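PDB 1YJ7: escJ from Escherichia coli, which probably forms part of the molecular platform on which the type III secretion system of enteropathogenic E. coli is assembled. Local coordinates for residues P138-I141 with Q142-L146; L98-I102 with P103-D107; Y89-E92 with Q93-R97; I129-P132 with E133-L136. The protein carries 3 engineered substitutions. All coordinates share one frame; numbering follows the deposited sequence. Where two conformers were deposited one is given.

All four contacts lie in the half of the chain that pairs helices 80-99 and 140-150 with the mixed sheet of strands 105-113, 123-130 and 159-165. Contact 3 is a turn of helix 80-99, and contact 2, centred about 13 Å away, carries the same chain out of that helix into strand 105-113. Contact 4 then leaves the neighbouring strand 123-130 and leads to contact 1 on helix 140-150. Contacts 2 and 4 meet through the sheet, where Ile-106 N lies 2.9 Å from Ile-129 O in a probable hydrogen bond. Contacts 1 and 2 pack together, with Ile-143 CG1 3.9 Å from Ile-102 CD1.

Contact 1: residues P138-I141 with Q142-L146; sequences PSVI and QIKNL
Ser-139, Val-140 and Ile-141 hand their carbonyl oxygens to the amides four residues further on, the alpha-helical pattern of helix 140-150 close to its N-terminal end. The bond from Ile-143 N to Ser-139 O is 2.9 Å and almost straight, at 171° about the hydrogen. Lys-144 N reaches Val-140 O at 2.9 Å in much the same way, whereas Asn-145 N comes to Ile-141 O at 3.1 Å, tilted from the carbonyl plane. The amide of Gln-142 gives its proton to water 1, 2.9 Å from N.

Among the side chains, Ile-143 has CG1 beside its backbone N (chi1 -70°), which swings that methylene back against the preceding turn, 3.3 Å from Ser-139 O. Lys-144 turns CG back in the same way, onto Val-140 O, then runs on extended alongside Val-140, both pointing the same way, with CE 4.2 Å from Val-140 CG1. Gln-142 brings its amide back to Ser-139, where NE2 lies 3.5 Å from CA.

This helix is the crossover of the beta-alpha-beta unit formed with strands 123-130 and 159-165. Val-140 rests on Ile-163 and the Lys-144 side chain on Val-161, while Ile-143 faces Leu-99 and Ile-102. Lys-144 NZ is hydrogen-bonded to a glycerol, probably from the crystallisation liquor. The helix is thus two-sided: Val-140 and Ile-143 give it an apolar inner surface, Gln-142 looks outward, and the carbonyls of Ser-139 and Val-140 are each both hydrogen-bonded and flanked by aliphatic carbon.

Contact 2: residues L98-I102 with P103-D107; sequences LLSKI and PGVID
Two successive beta turns sharing Ile-102 connect helix 80-99 to strand 105-113 and bring Val-105 back against Leu-99 and Ser-100. The first, a type I turn from Leu-99 to Ile-102, is joined by Ile-102 N to Leu-99 O at 3.1 Å. The second is a type II turn with Pro-103 and Gly-104 at its central positions, closed by Val-105 N to Ile-102 O at 3.0 Å with 164° about the hydrogen. Gly-104 has a positive phi of 99°, as the third residue of such a turn does, and its lack of CB avoids a clash with the carbonyl O of Pro-103.

Val-105 points its side chain into the bend. Its CG2 lies 3.6 Å from Leu-99 O and 3.7 Å from Ile-102 CB, and CG1, which stands opposite the backbone N (chi1 173°), reaches Ser-100 CA at 3.9 Å. Ile-102 CG2 touches Pro-103 CD.

Water 2 bridges the mouth, donating to Ser-100 O at 3.1 Å and to Val-105 O at 2.6 Å. Further on, Ile-106 and Asp-107 both face Ile-129 in a classic beta bulge, and Asp-107 forms a salt bridge with Lys-101 of the second subunit. The reversal combines a backbone bond closing each turn with a water bridge, so the carbonyls of Leu-99, Ser-100, Ile-102 and Val-105 each have a donor, while the Val-105 side chain packs against Ile-102.

Contact 3: residues Y89-E92 with Q93-R97; sequences YLKE and QDIER
Tyr-89, Leu-90, Lys-91 and Glu-92 accept backbone hydrogen bonds from Gln-93, Asp-94, Ile-95 and Glu-96 in turn, the regular i to i+4 ladder of alpha-helix 80-99, as in Gln-93 N to Tyr-89 O at 2.9 Å.

On the helix surface Gln-93 folds over one face of the Tyr-89 ring. Its CG makes a CH-pi contact 3.9 Å from the ring centroid and 17° off the normal, and the amide plane is turned only 20° from that of the ring. With its CG opposite the backbone N (chi1 169°), the tyrosine leans forward along the helix to receive it. Gln-93 OE1 and Glu-92 OE2 both lie near water 3, at 3.0 and 3.2 Å, though this water has more acceptors around it than protons to give.

The side toward strand 105-113 and helix 140-150 mixes carbon with bonded carboxylates: the Lys-91 side chain passes across that of Ile-95, CG 3.9 Å from CD1, and its NZ goes on to Ser-150 O, while Glu-92 OE1 and Glu-96 OE1 take the amides of Leu-112 and Val-110. Elsewhere, Asp-94 OD1 makes a salt bridge at the edge of the Arg-97 guanidinium, in its plane, 3.4 Å from NH1.

Contact 4: residues I129-P132 with E133-L136; sequences ISSP and EVNL
Ser-130 OG and Val-134 N approach the flat carbonyl group of Ser-131 from its two opposite faces, and both end on the same oxygen. The hydroxyl donates at 2.9 Å between Ser-130 OG and Ser-131 O, standing 46° out of the carbonyl plane. The hydrogen bond from the backbone amide, 3.2 Å from Val-134 N to Ser-131 O, is further out at 61°, so neither donor lies on a lone pair. A second flat group, the carboxylate of Glu-133, curls back toward Pro-132, with OE1 4.1 Å from its CB and OE2 4.0 Å from its carbonyl C.

Ser-130 can grip the next residue's oxygen because OG sits between its own backbone N and carbonyl carbon (chi1 82°). The same OG also comes within 3.4 Å of Val-134 O.

The bend is a type I beta turn running from Ser-131 to Val-134 with Pro-132 and Glu-133 in the middle. It takes the chain off the end of strand 123-130, the central strand of its sheet, toward helix 140-150. Backbone bonds from Ser-130 to Lys-164 and Ser-166, and from Ser-131 to Gly-104, tie the chain to the neighbours on either side just before it turns.

Beyond the turn the returning chain packs against its own strand: Leu-136 CD1 lies 3.6 Å from Ser-130 CB, and the same leucine side chain also touches Val-105 and Ile-163.

Contact 1: residues P138-I141 with Q142-L146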
loop_
_atom_site.group_PDB
_atom_site.type_symbol
_atom_site.label_atom_id
_atom_site.label_comp_id
_atom_site.label_asym_id
_atom_site.label_seq_id
_atom_site.Cartn_x
_atom_site.Cartn_y
_atom_site.Cartn_z
ATOM N N PRO D 138 -2.867 20.775 -36.987
ATOM C CA PRO D 138 -2.690 22.136 -37.545
ATOM C C PRO D 138 -2.952 23.275 -36.555
ATOM O O PRO D 138 -2.505 24.408 -36.805
ATOM C CB PRO D 138 -3.694 22.175 -38.700
ATOM C CG PRO D 138 -3.949 20.765 -39.028
ATOM C CD PRO D 138 -3.917 20.035 -37.718
ATOM N N SER D 139 -3.679 22.999 -35.472
ATOM C CA SER D 139 -3.965 23.989 -34.439
ATOM C C SER D 139 -2.942 24.050 -33.296
ATOM O O SER D 139 -3.051 24.899 -32.426
ATOM C CB SER D 139 -5.364 23.748 -33.870
ATOM O OG SER D 139 -6.314 23.861 -34.907
ATOM N N VAL D 140 -1.922 23.196 -33.298
ATOM C CA VAL D 140 -0.973 23.189 -32.189
ATOM C C VAL D 140 -0.238 24.517 -32.028
ATOM O O VAL D 140 -0.102 25.008 -30.926
ATOM C CB VAL D 140 0.010 22.007 -32.294
ATOM C CG1 VAL D 140 1.152 22.123 -31.289
ATOM C CG2 VAL D 140 -0.735 20.754 -32.068
ATOM N N ILE D 141 0.208 25.112 -33.132
ATOM C CA ILE D 141 0.871 26.406 -33.068
ATOM C C ILE D 141 -0.057 27.498 -32.474
ATOM O O ILE D 141 0.379 28.297 -31.651
ATOM C CB ILE D 141 1.342 26.661 -34.437
ATOM C CG1 ILE D 141 2.694 25.957 -34.631
ATOM C CG2 ILE D 141 1.501 28.178 -34.686
ATOM C CD1 ILE D 141 3.216 26.046 -36.014
ATOM N N GLN D 142 -1.343 27.462 -32.830
ATOM C CA GLN D 142 -2.326 28.384 -32.272
ATOM C C GLN D 142 -2.546 28.151 -30.794
ATOM O O GLN D 142 -2.585 29.085 -30.005
ATOM C CB GLN D 142 -3.653 28.250 -33.014
ATOM C CG GLN D 142 -3.599 28.844 -34.415
ATOM C CD GLN D 142 -4.778 28.453 -35.286
ATOM O OE1 GLN D 142 -5.296 29.283 -36.065
ATOM N NE2 GLN D 142 -5.202 27.203 -35.179
ATOM N N ILE D 143 -2.707 26.894 -30.413
ATOM C CA ILE D 143 -2.856 26.547 -29.003
ATOM C C ILE D 143 -1.686 27.039 -28.174
ATOM O O ILE D 143 -1.864 27.624 -27.122
ATOM C CB ILE D 143 -3.069 25.026 -28.853
ATOM C CG1 ILE D 143 -4.447 24.636 -29.399
ATOM C CG2 ILE D 143 -2.899 24.603 -27.396
ATOM C CD1 ILE D 143 -4.607 23.168 -29.679
ATOM N N LYS D 144 -0.466 26.816 -28.657
ATOM C CA LYS D 144 0.701 27.235 -27.917
ATOM C C LYS D 144 0.727 28.756 -27.771
ATOM O O LYS D 144 1.034 29.257 -26.714
ATOM C CB LYS D 144 1.968 26.767 -28.613
ATOM C CG LYS D 144 2.231 25.326 -28.445
ATOM C CD LYS D 144 3.691 24.995 -28.792
ATOM C CE LYS D 144 3.966 23.533 -28.571
ATOM N NZ LYS D 144 5.224 23.118 -29.271
ATOM N N ASN D 145 0.364 29.469 -28.826
ATOM C CA ASN D 145 0.358 30.924 -28.775
ATOM C C ASN D 145 -0.713 31.461 -27.808
ATOM O O ASN D 145 -0.452 32.416 -27.069
ATOM C CB ASN D 145 0.180 31.525 -30.170
ATOM C CG ASN D 145 1.465 31.524 -30.990
ATOM O OD1 ASN D 145 2.560 31.659 -30.449
ATOM N ND2 ASN D 145 1.327 31.388 -32.310
ATOM N N LEU D 146 -1.893 30.843 -27.784
ATOM C CA LEU D 146 -2.923 31.195 -26.804
ATOM C C LEU D 146 -2.469 30.971 -25.350
ATOM O O LEU D 146 -2.631 31.841 -24.500
ATOM C CB LEU D 146 -4.219 30.434 -27.082
ATOM C CG LEU D 146 -4.931 30.782 -28.400
ATOM C CD1 LEU D 146 -5.947 29.733 -28.756
ATOM C CD2 LEU D 146 -5.586 32.156 -28.315
HETATM O O HOH W 1 -1.857 26.317 -35.447
#

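Contact 2: residues L98-I102 with P103-D107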
loop_
_atom_site.group_PDB
_atom_site.type_symbol
_atom_site.label_atom_id
_atom_site.label_comp_id
_atom_site.label_asym_id
_atom_site.label_seq_id
_atom_site.Cartn_x
_atom_site.Cartn_y
_atom_site.Cartn_z
ATOM N N LEU D 98 -11.038 28.227 -22.202
ATOM C CA LEU D 98 -10.812 28.856 -23.507
ATOM C C LEU D 98 -10.506 27.806 -24.573
ATOM O O LEU D 98 -11.149 27.757 -25.626
ATOM C CB LEU D 98 -9.698 29.918 -23.396
ATOM C CG LEU D 98 -9.260 30.706 -24.653
ATOM C CD1 LEU D 98 -8.606 32.061 -24.277
ATOM C CD2 LEU D 98 -8.312 29.904 -25.526
ATOM N N LEU D 99 -9.553 26.922 -24.301
ATOM C CA LEU D 99 -9.171 25.910 -25.282
ATOM C C LEU D 99 -10.324 24.959 -25.584
ATOM O O LEU D 99 -10.424 24.433 -26.684
ATOM C CB LEU D 99 -7.947 25.111 -24.829
ATOM C CG LEU D 99 -6.650 25.893 -24.719
ATOM C CD1 LEU D 99 -5.569 25.012 -24.132
ATOM C CD2 LEU D 99 -6.244 26.438 -26.045
ATOM N N SER D 100 -11.207 24.760 -24.621
ATOM C CA SER D 100 -12.308 23.824 -24.801
ATOM C C SER D 100 -13.397 24.360 -25.732
ATOM O O SER D 100 -14.314 23.623 -26.099
ATOM C CB SER D 100 -12.905 23.438 -23.461
ATOM O OG SER D 100 -11.930 22.801 -22.660
ATOM N N LYS D 101 -13.296 25.622 -26.131
ATOM C CA LYS D 101 -14.182 26.186 -27.160
ATOM C C LYS D 101 -13.693 25.945 -28.583
ATOM O O LYS D 101 -14.419 26.183 -29.551
ATOM C CB LYS D 101 -14.396 27.690 -26.924
ATOM C CG LYS D 101 -15.097 27.996 -25.619
ATOM C CD LYS D 101 -15.378 29.473 -25.486
ATOM C CE LYS D 101 -15.902 29.831 -24.114
ATOM N NZ LYS D 101 -16.337 31.266 -24.104
ATOM N N ILE D 102 -12.460 25.464 -28.746
ATOM C CA ILE D 102 -11.993 25.118 -30.085
ATOM C C ILE D 102 -12.778 23.920 -30.608
ATOM O O ILE D 102 -12.840 22.892 -29.932
ATOM C CB ILE D 102 -10.492 24.780 -30.059
ATOM C CG1 ILE D 102 -9.692 26.016 -29.645
ATOM C CG2 ILE D 102 -10.055 24.255 -31.403
ATOM C CD1 ILE D 102 -8.240 25.737 -29.354
ATOM N N PRO D 103 -13.429 24.039 -31.770
ATOM C CA PRO D 103 -14.211 22.916 -32.284
ATOM C C PRO D 103 -13.340 21.695 -32.455
ATOM O O PRO D 103 -12.238 21.782 -33.028
ATOM C CB PRO D 103 -14.737 23.433 -33.636
ATOM C CG PRO D 103 -14.808 24.911 -33.423
ATOM C CD PRO D 103 -13.553 25.229 -32.640
ATOM N N GLY D 104 -13.825 20.576 -31.937
ATOM C CA GLY D 104 -13.090 19.331 -31.958
ATOM C C GLY D 104 -12.378 19.008 -30.665
ATOM O O GLY D 104 -11.961 17.874 -30.487
ATOM N N VAL D 105 -12.211 19.974 -29.762
ATOM C CA VAL D 105 -11.663 19.690 -28.439
ATOM C C VAL D 105 -12.768 19.144 -27.534
ATOM O O VAL D 105 -13.841 19.766 -27.415
ATOM C CB VAL D 105 -11.058 20.949 -27.796
ATOM C CG1 VAL D 105 -10.643 20.686 -26.367
ATOM C CG2 VAL D 105 -9.867 21.451 -28.626
ATOM N N ILE D 106 -12.543 17.979 -26.938
ATOM C CA ILE D 106 -13.527 17.384 -26.030
ATOM C C ILE D 106 -13.060 17.231 -24.585
ATOM O O ILE D 106 -13.858 16.984 -23.674
ATOM C CB ILE D 106 -14.101 16.075 -26.635
ATOM C CG1 ILE D 106 -13.048 14.970 -26.648
ATOM C CG2 ILE D 106 -14.641 16.365 -28.022
ATOM C CD1 ILE D 106 -13.576 13.638 -27.224
ATOM N N ASP D 107 -11.761 17.392 -24.338
ATOM C CA ASP D 107 -11.241 17.420 -22.973
ATOM C C ASP D 107 -9.879 18.123 -23.029
ATOM O O ASP D 107 -9.265 18.161 -24.083
ATOM C CB ASP D 107 -11.134 16.005 -22.387
ATOM C CG ASP D 107 -11.083 15.979 -20.872
ATOM O OD1 ASP D 107 -11.118 14.853 -20.310
ATOM O OD2 ASP D 107 -10.991 16.985 -20.139
HETATM O O HOH W 2 -15.281 20.780 -25.439
#

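Contact 3: residues Y89-E92 with Q93-R97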
loop_
_atom_site.group_PDB
_atom_site.type_symbol
_atom_site.label_atom_id
_atom_site.label_comp_id
_atom_site.label_asym_id
_atom_site.label_seq_id
_atom_site.Cartn_x
_atom_site.Cartn_y
_atom_site.Cartn_z
ATOM N N TYR D 89 -4.342 27.934 -10.132
ATOM C CA TYR D 89 -5.427 27.015 -10.469
ATOM C C TYR D 89 -6.492 27.730 -11.282
ATOM O O TYR D 89 -6.966 27.218 -12.306
ATOM C CB TYR D 89 -6.017 26.437 -9.185
ATOM C CG TYR D 89 -7.310 25.687 -9.351
ATOM C CD1 TYR D 89 -7.332 24.408 -9.919
ATOM C CD2 TYR D 89 -8.508 26.232 -8.920
ATOM C CE1 TYR D 89 -8.520 23.710 -10.064
ATOM C CE2 TYR D 89 -9.699 25.535 -9.045
ATOM C CZ TYR D 89 -9.692 24.278 -9.621
ATOM O OH TYR D 89 -10.876 23.582 -9.750
ATOM N N LEU D 90 -6.852 28.936 -10.856
ATOM C CA LEU D 90 -7.763 29.759 -11.651
ATOM C C LEU D 90 -7.266 29.991 -13.071
ATOM O O LEU D 90 -8.056 29.915 -14.014
ATOM C CB LEU D 90 -8.027 31.106 -10.973
ATOM C CG LEU D 90 -8.998 32.049 -11.686
ATOM C CD1 LEU D 90 -10.387 31.474 -11.675
ATOM C CD2 LEU D 90 -8.973 33.444 -11.030
ATOM N N LYS D 91 -5.982 30.304 -13.239
ATOM C CA LYS D 91 -5.421 30.476 -14.560
ATOM C C LYS D 91 -5.493 29.181 -15.372
ATOM O O LYS D 91 -5.884 29.203 -16.531
ATOM C CB LYS D 91 -3.973 30.974 -14.504
ATOM C CG LYS D 91 -3.336 31.235 -15.878
ATOM C CD LYS D 91 -4.054 32.341 -16.711
ATOM C CE LYS D 91 -3.948 33.718 -16.070
ATOM N NZ LYS D 91 -4.418 34.825 -16.990
ATOM N N GLU D 92 -5.125 28.061 -14.764
ATOM C CA GLU D 92 -5.227 26.770 -15.457
ATOM C C GLU D 92 -6.659 26.521 -15.960
ATOM O O GLU D 92 -6.865 26.090 -17.115
ATOM C CB GLU D 92 -4.827 25.629 -14.511
ATOM C CG GLU D 92 -3.333 25.548 -14.260
ATOM C CD GLU D 92 -2.981 24.575 -13.143
ATOM O OE1 GLU D 92 -1.772 24.352 -12.936
ATOM O OE2 GLU D 92 -3.917 24.027 -12.496
ATOM N N GLN D 93 -7.629 26.792 -15.098
ATOM C CA GLN D 93 -9.045 26.608 -15.424
ATOM C C GLN D 93 -9.507 27.556 -16.513
ATOM O O GLN D 93 -10.259 27.153 -17.408
ATOM C CB GLN D 93 -9.883 26.742 -14.156
ATOM C CG GLN D 93 -9.617 25.606 -13.153
ATOM C CD GLN D 93 -10.234 24.272 -13.573
ATOM O OE1 GLN D 93 -9.533 23.255 -13.699
ATOM N NE2 GLN D 93 -11.523 24.268 -13.771
ATOM N N ASP D 94 -9.036 28.809 -16.466
ATOM C CA ASP D 94 -9.354 29.788 -17.493
ATOM C C ASP D 94 -8.818 29.357 -18.862
ATOM O O ASP D 94 -9.480 29.527 -19.883
ATOM C CB ASP D 94 -8.727 31.152 -17.164
ATOM C CG ASP D 94 -9.408 31.880 -16.017
ATOM O OD1 ASP D 94 -10.520 31.494 -15.559
ATOM O OD2 ASP D 94 -8.873 32.911 -15.529
ATOM N N ILE D 95 -7.613 28.791 -18.891
ATOM C CA ILE D 95 -7.020 28.345 -20.150
ATOM C C ILE D 95 -7.743 27.107 -20.677
ATOM O O ILE D 95 -8.028 27.014 -21.861
ATOM C CB ILE D 95 -5.490 28.109 -20.001
ATOM C CG1 ILE D 95 -4.796 29.452 -19.685
ATOM C CG2 ILE D 95 -4.954 27.515 -21.253
ATOM C CD1 ILE D 95 -3.306 29.257 -19.267
ATOM N N GLU D 96 -8.070 26.179 -19.787
ATOM C CA GLU D 96 -8.864 25.004 -20.160
ATOM C C GLU D 96 -10.212 25.436 -20.741
ATOM O O GLU D 96 -10.645 24.905 -21.761
ATOM C CB GLU D 96 -9.050 24.053 -18.978
ATOM C CG GLU D 96 -7.777 23.339 -18.522
ATOM C CD GLU D 96 -7.972 22.430 -17.318
ATOM O OE1 GLU D 96 -6.958 21.972 -16.733
ATOM O OE2 GLU D 96 -9.140 22.149 -16.945
ATOM N N ARG D 97 -10.850 26.405 -20.102
ATOM C CA ARG D 97 -12.159 26.884 -20.532
ATOM C C ARG D 97 -12.080 27.439 -21.941
ATOM O O ARG D 97 -12.943 27.157 -22.773
ATOM C CB ARG D 97 -12.691 27.937 -19.561
ATOM C CG ARG D 97 -14.051 28.507 -19.997
ATOM C CD ARG D 97 -14.465 29.693 -19.221
ATOM N NE ARG D 97 -15.089 29.281 -17.984
ATOM C CZ ARG D 97 -14.657 29.550 -16.787
ATOM N NH1 ARG D 97 -13.557 30.271 -16.630
ATOM N NH2 ARG D 97 -15.349 29.109 -15.726
HETATM O O HOH W 3 -6.620 22.782 -13.610
#

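Contact 4: residues I129-P132 with E133-L136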
loop_
_atom_site.group_PDB
_atom_site.type_symbol
_atom_site.label_atom_id
_atom_site.label_comp_id
_atom_site.label_asym_id
_atom_site.label_seq_id
_atom_site.Cartn_x
_atom_site.Cartn_y
_atom_site.Cartn_z
ATOM N N ILE D 129 -7.582 16.489 -25.758
ATOM C CA ILE D 129 -8.218 15.319 -26.313
ATOM C C ILE D 129 -9.183 15.805 -27.383
ATOM O O ILE D 129 -9.992 16.701 -27.133
ATOM C CB ILE D 129 -9.019 14.532 -25.242
ATOM C CG1 ILE D 129 -8.156 14.141 -24.034
ATOM C CG2 ILE D 129 -9.630 13.271 -25.886
ATOM C CD1 ILE D 129 -6.802 13.416 -24.385
ATOM N N SER D 130 -9.084 15.236 -28.576
ATOM C CA SER D 130 -9.976 15.582 -29.663
ATOM C C SER D 130 -11.004 14.511 -29.977
ATOM O O SER D 130 -10.866 13.338 -29.638
ATOM C CB SER D 130 -9.178 15.891 -30.927
ATOM O OG SER D 130 -8.814 14.701 -31.606
ATOM N N SER D 131 -12.055 14.947 -30.661
ATOM C CA SER D 131 -12.972 14.022 -31.314
ATOM C C SER D 131 -12.141 13.089 -32.216
ATOM O O SER D 131 -11.166 13.535 -32.829
ATOM C CB SER D 131 -13.998 14.774 -32.148
ATOM O OG SER D 131 -14.512 15.896 -31.438
ATOM N N PRO D 132 -12.550 11.838 -32.339
ATOM C CA PRO D 132 -11.855 10.911 -33.241
ATOM C C PRO D 132 -11.883 11.356 -34.709
ATOM O O PRO D 132 -10.991 10.969 -35.482
ATOM C CB PRO D 132 -12.621 9.592 -33.066
ATOM C CG PRO D 132 -13.467 9.742 -31.854
ATOM C CD PRO D 132 -13.681 11.194 -31.637
ATOM N N GLU D 133 -12.880 12.156 -35.088
ATOM C CA GLU D 133 -13.033 12.578 -36.480
ATOM C C GLU D 133 -12.295 13.872 -36.811
ATOM O O GLU D 133 -12.458 14.387 -37.914
ATOM C CB GLU D 133 -14.523 12.773 -36.837
ATOM C CG GLU D 133 -15.502 11.762 -36.263
ATOM C CD GLU D 133 -15.149 10.315 -36.563
ATOM O OE1 GLU D 133 -15.619 9.432 -35.800
ATOM O OE2 GLU D 133 -14.413 10.044 -37.550
ATOM N N VAL D 134 -11.535 14.421 -35.852
ATOM C CA VAL D 134 -10.870 15.710 -36.007
ATOM C C VAL D 134 -9.358 15.496 -35.822
ATOM O O VAL D 134 -8.948 14.721 -34.957
ATOM C CB VAL D 134 -11.395 16.725 -34.972
ATOM C CG1 VAL D 134 -10.531 17.983 -34.910
ATOM C CG2 VAL D 134 -12.860 17.094 -35.296
ATOM N N ASN D 135 -8.559 16.178 -36.637
ATOM C CA ASN D 135 -7.096 16.250 -36.440
ATOM C C ASN D 135 -6.725 17.663 -36.028
ATOM O O ASN D 135 -6.826 18.590 -36.833
ATOM C CB ASN D 135 -6.371 15.896 -37.739
ATOM C CG ASN D 135 -4.881 16.095 -37.649
ATOM O OD1 ASN D 135 -4.310 16.144 -36.569
ATOM N ND2 ASN D 135 -4.237 16.170 -38.802
ATOM N N LEU D 136 -6.302 17.829 -34.789
ATOM C CA LEU D 136 -5.987 19.132 -34.239
ATOM C C LEU D 136 -4.517 19.513 -34.479
ATOM O O LEU D 136 -4.088 20.571 -34.049
ATOM C CB LEU D 136 -6.284 19.177 -32.752
ATOM C CG LEU D 136 -7.788 19.147 -32.408
ATOM C CD1 LEU D 136 -7.939 19.224 -30.906
ATOM C CD2 LEU D 136 -8.512 20.277 -33.124
#